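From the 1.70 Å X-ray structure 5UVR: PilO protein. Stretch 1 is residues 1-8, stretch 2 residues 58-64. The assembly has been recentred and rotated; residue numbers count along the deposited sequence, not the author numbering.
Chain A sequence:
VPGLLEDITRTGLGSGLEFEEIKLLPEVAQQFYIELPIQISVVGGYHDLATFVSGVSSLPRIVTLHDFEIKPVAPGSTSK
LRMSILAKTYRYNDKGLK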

ATOM      1  N   VAL A   1      14.270  -1.838  11.156  1.00 56.44           N
ATOM      2  CA  VAL A   1      12.950  -2.437  10.987  1.00 57.67           C
ATOM      3  C   VAL A   1      12.606  -2.586   9.505  1.00 57.92           C
ATOM      4  O   VAL A   1      12.662  -1.610   8.752  1.00 52.60           O
ATOM      5  CB  VAL A   1      11.869  -1.617  11.711  1.00 54.48           C
ATOM      6  N   PRO A   2      12.240  -3.802   9.097  1.00 61.02           N
ATOM      7  CA  PRO A   2      11.898  -4.036   7.689  1.00 58.73           C
ATOM      8  C   PRO A   2      10.763  -3.130   7.230  1.00 56.92           C
ATOM      9  O   PRO A   2       9.856  -2.797   7.998  1.00 53.99           O
ATOM     10  CB  PRO A   2      11.490  -5.514   7.657  1.00 56.95           C
ATOM     11  CG  PRO A   2      11.198  -5.875   9.073  1.00 61.33           C
ATOM     12  CD  PRO A   2      12.097  -5.021   9.910  1.00 58.64           C
ATOM     13  N   GLY A   3      10.834  -2.726   5.967  1.00 54.73           N
ATOM     14  CA  GLY A   3       9.878  -1.794   5.418  1.00 50.46           C
ATOM     15  C   GLY A   3       8.538  -2.445   5.130  1.00 45.88           C
ATOM     16  O   GLY A   3       8.326  -3.647   5.301  1.00 43.50           O
ATOM     17  N   LEU A   4       7.610  -1.603   4.679  1.00 41.67           N
ATOM     18  CA  LEU A   4       6.268  -2.074   4.356  1.00 37.57           C
ATOM     19  C   LEU A   4       6.302  -3.090   3.218  1.00 43.70           C
ATOM     20  O   LEU A   4       5.548  -4.068   3.233  1.00 43.42           O
ATOM     21  CB  LEU A   4       5.379  -0.888   3.988  1.00 38.34           C
ATOM     22  CG  LEU A   4       3.878  -0.914   4.290  1.00 41.32           C
ATOM     23  CD1 LEU A   4       3.109  -0.225   3.174  1.00 39.73           C
ATOM     24  CD2 LEU A   4       3.339  -2.304   4.527  1.00 39.60           C
ATOM     25  N   LEU A   5       7.173  -2.875   2.227  1.00 43.77           N
ATOM     26  CA  LEU A   5       7.304  -3.836   1.129  1.00 48.82           C
ATOM     27  C   LEU A   5       7.630  -5.231   1.661  1.00 51.39           C
ATOM     28  O   LEU A   5       7.022  -6.223   1.250  1.00 54.68           O
ATOM     29  CB  LEU A   5       8.375  -3.351   0.148  1.00 49.49           C
ATOM     30  CG  LEU A   5       8.714  -4.188  -1.088  1.00 52.30           C
ATOM     31  CD1 LEU A   5       7.526  -4.280  -2.017  1.00 50.83           C
ATOM     32  CD2 LEU A   5       9.915  -3.604  -1.816  1.00 50.81           C
ATOM     33  N   GLU A   6       8.563  -5.317   2.612  1.00 53.37           N
ATOM     34  CA  GLU A   6       8.937  -6.605   3.195  1.00 55.15           C
ATOM     35  C   GLU A   6       7.814  -7.189   4.038  1.00 57.47           C
ATOM     36  O   GLU A   6       7.614  -8.407   4.044  1.00 61.07           O
ATOM     37  CB  GLU A   6      10.195  -6.460   4.053  1.00 61.49           C
ATOM     38  CG  GLU A   6      11.486  -6.366   3.271  1.00 65.88           C
ATOM     39  CD  GLU A   6      11.551  -5.125   2.415  1.00 73.33           C
ATOM     40  OE1 GLU A   6      11.043  -4.070   2.861  1.00 71.38           O
ATOM     41  OE2 GLU A   6      12.094  -5.208   1.289  1.00 84.60           O
ATOM     42  N   ASP A   7       7.099  -6.349   4.793  1.00 54.78           N
ATOM     43  CA  ASP A   7       6.006  -6.857   5.623  1.00 56.04           C
ATOM     44  C   ASP A   7       4.977  -7.581   4.772  1.00 55.01           C
ATOM     45  O   ASP A   7       4.506  -8.663   5.142  1.00 58.51           O
ATOM     46  CB  ASP A   7       5.332  -5.721   6.394  1.00 46.02           C
ATOM     47  CG  ASP A   7       6.090  -5.321   7.639  1.00 52.53           C
ATOM     48  OD1 ASP A   7       6.972  -6.085   8.094  1.00 56.61           O
ATOM     49  OD2 ASP A   7       5.793  -4.234   8.177  1.00 49.37           O
ATOM     50  N   ILE A   8       4.622  -6.992   3.629  1.00 54.64           N
ATOM     51  CA  ILE A   8       3.686  -7.618   2.697  1.00 54.37           C
ATOM     52  C   ILE A   8       4.218  -8.973   2.236  1.00 63.48           C
ATOM     53  O   ILE A   8       3.485  -9.969   2.187  1.00 61.60           O
ATOM     54  CB  ILE A   8       3.429  -6.679   1.504  1.00 55.72           C
ATOM     55  CG1 ILE A   8       2.786  -5.376   1.972  1.00 46.37           C
ATOM     56  CG2 ILE A   8       2.581  -7.362   0.423  1.00 50.68           C
ATOM     57  CD1 ILE A   8       2.787  -4.288   0.915  1.00 44.24           C
ATOM     58  N   SER A  58      -3.865  -4.553   9.487  1.00 26.33           N
ATOM     59  CA  SER A  58      -3.640  -5.326  10.697  1.00 27.23           C
ATOM     60  C   SER A  58      -2.163  -5.486  11.042  1.00 29.09           C
ATOM     61  O   SER A  58      -1.846  -6.131  12.045  1.00 31.26           O
ATOM     62  CB  SER A  58      -4.290  -6.704  10.549  1.00 31.77           C
ATOM     63  OG  SER A  58      -5.664  -6.546  10.248  1.00 30.67           O
ATOM     64  N   LEU A  59      -1.264  -4.927  10.244  1.00 28.25           N
ATOM     65  CA  LEU A  59       0.156  -5.016  10.561  1.00 30.12           C
ATOM     66  C   LEU A  59       0.447  -4.277  11.865  1.00 30.26           C
ATOM     67  O   LEU A  59      -0.159  -3.232  12.142  1.00 29.84           O
ATOM     68  CB  LEU A  59       0.996  -4.429   9.423  1.00 28.62           C
ATOM     69  CG  LEU A  59       0.941  -5.176   8.086  1.00 30.15           C
ATOM     70  CD1 LEU A  59       1.588  -4.339   6.999  1.00 28.98           C
ATOM     71  CD2 LEU A  59       1.604  -6.538   8.207  1.00 31.76           C
ATOM     72  N   PRO A  60       1.323  -4.762  12.668  1.00 29.78           N
ATOM     73  CA  PRO A  60       1.626  -4.109  13.955  1.00 32.63           C
ATOM     74  C   PRO A  60       2.547  -2.901  13.792  1.00 31.68           C
ATOM     75  O   PRO A  60       3.632  -2.830  14.369  1.00 31.43           O
ATOM     76  CB  PRO A  60       2.276  -5.244  14.755  1.00 32.21           C
ATOM     77  CG  PRO A  60       2.963  -6.066  13.733  1.00 33.92           C
ATOM     78  CD  PRO A  60       2.094  -6.007  12.481  1.00 33.15           C
ATOM     79  N   ARG A  61       2.099  -1.934  13.001  1.00 28.14           N
ATOM     80  CA  ARG A  61       2.865  -0.716  12.774  1.00 30.29           C
ATOM     81  C   ARG A  61       1.919   0.329  12.208  1.00 29.75           C
ATOM     82  O   ARG A  61       0.852   0.006  11.689  1.00 25.31           O
ATOM     83  CB  ARG A  61       4.034  -0.959  11.817  1.00 33.37           C
ATOM     84  CG  ARG A  61       3.582  -1.202  10.392  1.00 32.33           C
ATOM     85  CD  ARG A  61       4.735  -1.657   9.490  1.00 35.38           C
ATOM     86  NE  ARG A  61       5.826  -0.685   9.423  1.00 39.60           N
ATOM     87  CZ  ARG A  61       7.011  -0.943   8.879  1.00 42.08           C
ATOM     88  NH1 ARG A  61       7.250  -2.140   8.373  1.00 40.38           N
ATOM     89  NH2 ARG A  61       7.957  -0.010   8.855  1.00 43.84           N
ATOM     90  N   ILE A  62       2.309   1.594  12.314  1.00 25.04           N
ATOM     91  CA  ILE A  62       1.467   2.658  11.784  1.00 24.10           C
ATOM     92  C   ILE A  62       1.644   2.708  10.271  1.00 26.78           C
ATOM     93  O   ILE A  62       2.716   3.062   9.770  1.00 24.98           O
ATOM     94  CB  ILE A  62       1.789   4.015  12.417  1.00 24.45           C
ATOM     95  CG1 ILE A  62       1.501   3.978  13.919  1.00 25.55           C
ATOM     96  CG2 ILE A  62       0.941   5.081  11.750  1.00 25.77           C
ATOM     97  CD1 ILE A  62       1.928   5.284  14.649  1.00 25.49           C
ATOM     98  N   VAL A  63       0.582   2.370   9.547  1.00 23.73           N
ATOM     99  CA  VAL A  63       0.502   2.533   8.103  1.00 22.72           C
ATOM    100  C   VAL A  63      -0.701   3.406   7.825  1.00 22.71           C
ATOM    101  O   VAL A  63      -1.800   3.112   8.312  1.00 25.38           O
ATOM    102  CB  VAL A  63       0.347   1.187   7.376  1.00 23.44           C
ATOM    103  CG1 VAL A  63       0.364   1.414   5.863  1.00 23.40           C
ATOM    104  CG2 VAL A  63       1.409   0.198   7.811  1.00 27.26           C
ATOM    105  N   THR A  64      -0.514   4.475   7.072  1.00 22.32           N
ATOM    106  CA  THR A  64      -1.656   5.245   6.608  1.00 24.71           C
ATOM    107  C   THR A  64      -1.878   4.963   5.126  1.00 25.19           C
ATOM    108  O   THR A  64      -0.941   4.614   4.394  1.00 23.89           O
ATOM    109  CB  THR A  64      -1.486   6.750   6.854  1.00 24.99           C
ATOM    110  OG1 THR A  64      -0.360   7.240   6.120  1.00 25.45           O
ATOM    111  CG2 THR A  64      -1.287   7.036   8.337  1.00 25.50           C
TER
HETATM  112  O   HOH W   1      10.911   0.684   7.874  1.00 50.68           O

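The polar part of this contact is organised around a single side chain, that of Arg61, which reaches from an irregular segment to the start of a helix. Its NH1 donates two hydrogen bonds. Arg61 NH1 lies 2.6 Å from Asp7 OD2, a hydrogen bond that is also a salt bridge between opposite charges, and Arg61 NH1 lies 2.7 Å from Pro2 O. Both acceptors lie at the edge of the guanidinium, near its plane, where the N-H bonds point, and the N-H...acceptor angles of 161° and 154° are favourable. Arginine suits this place because its long chain carries a planar group whose NH1 bears two hydrogens, so this one nitrogen can serve a carboxylate and a carbonyl together. Aspartate suits the other side: its CA-to-CB bond points toward the second stretch, and a short side chain suffices to bring OD2 to the guanidinium.

A water extends the network. It donates to Val1 O at 3.0 Å and accepts from Arg61 NH2 at 3.2 Å, so the second terminal nitrogen is also linked to the chain's first residues.

The helix underlies this arrangement. Gly3 occupies the N-cap position, and its O accepts from Asp7 N at 3.0 Å, joining the cap residue to the first turn, which carries the carboxylate. A CB placed ideally on Gly3 would lie 3.2 Å from Glu6 OE1, a crowding that glycine avoids.

Beside the charged pair lies an apolar cluster. Leu4 CD2 meets Leu59 CD1 at 3.6 Å, while Leu4 CD1 approaches Val63 CG1 more loosely, at 4.2 Å. The CA-to-CB bond of Leu4 points sideways, yet the end of its side chain comes nearer, and its two methyls make their closest approaches to different partners. Branched aliphatic chains suit such packing, which depends on shape rather than direction. Leu59 CD1 also lies 4.0 Å from Asp7 CB, placing the aliphatic contact directly beside the salt bridge.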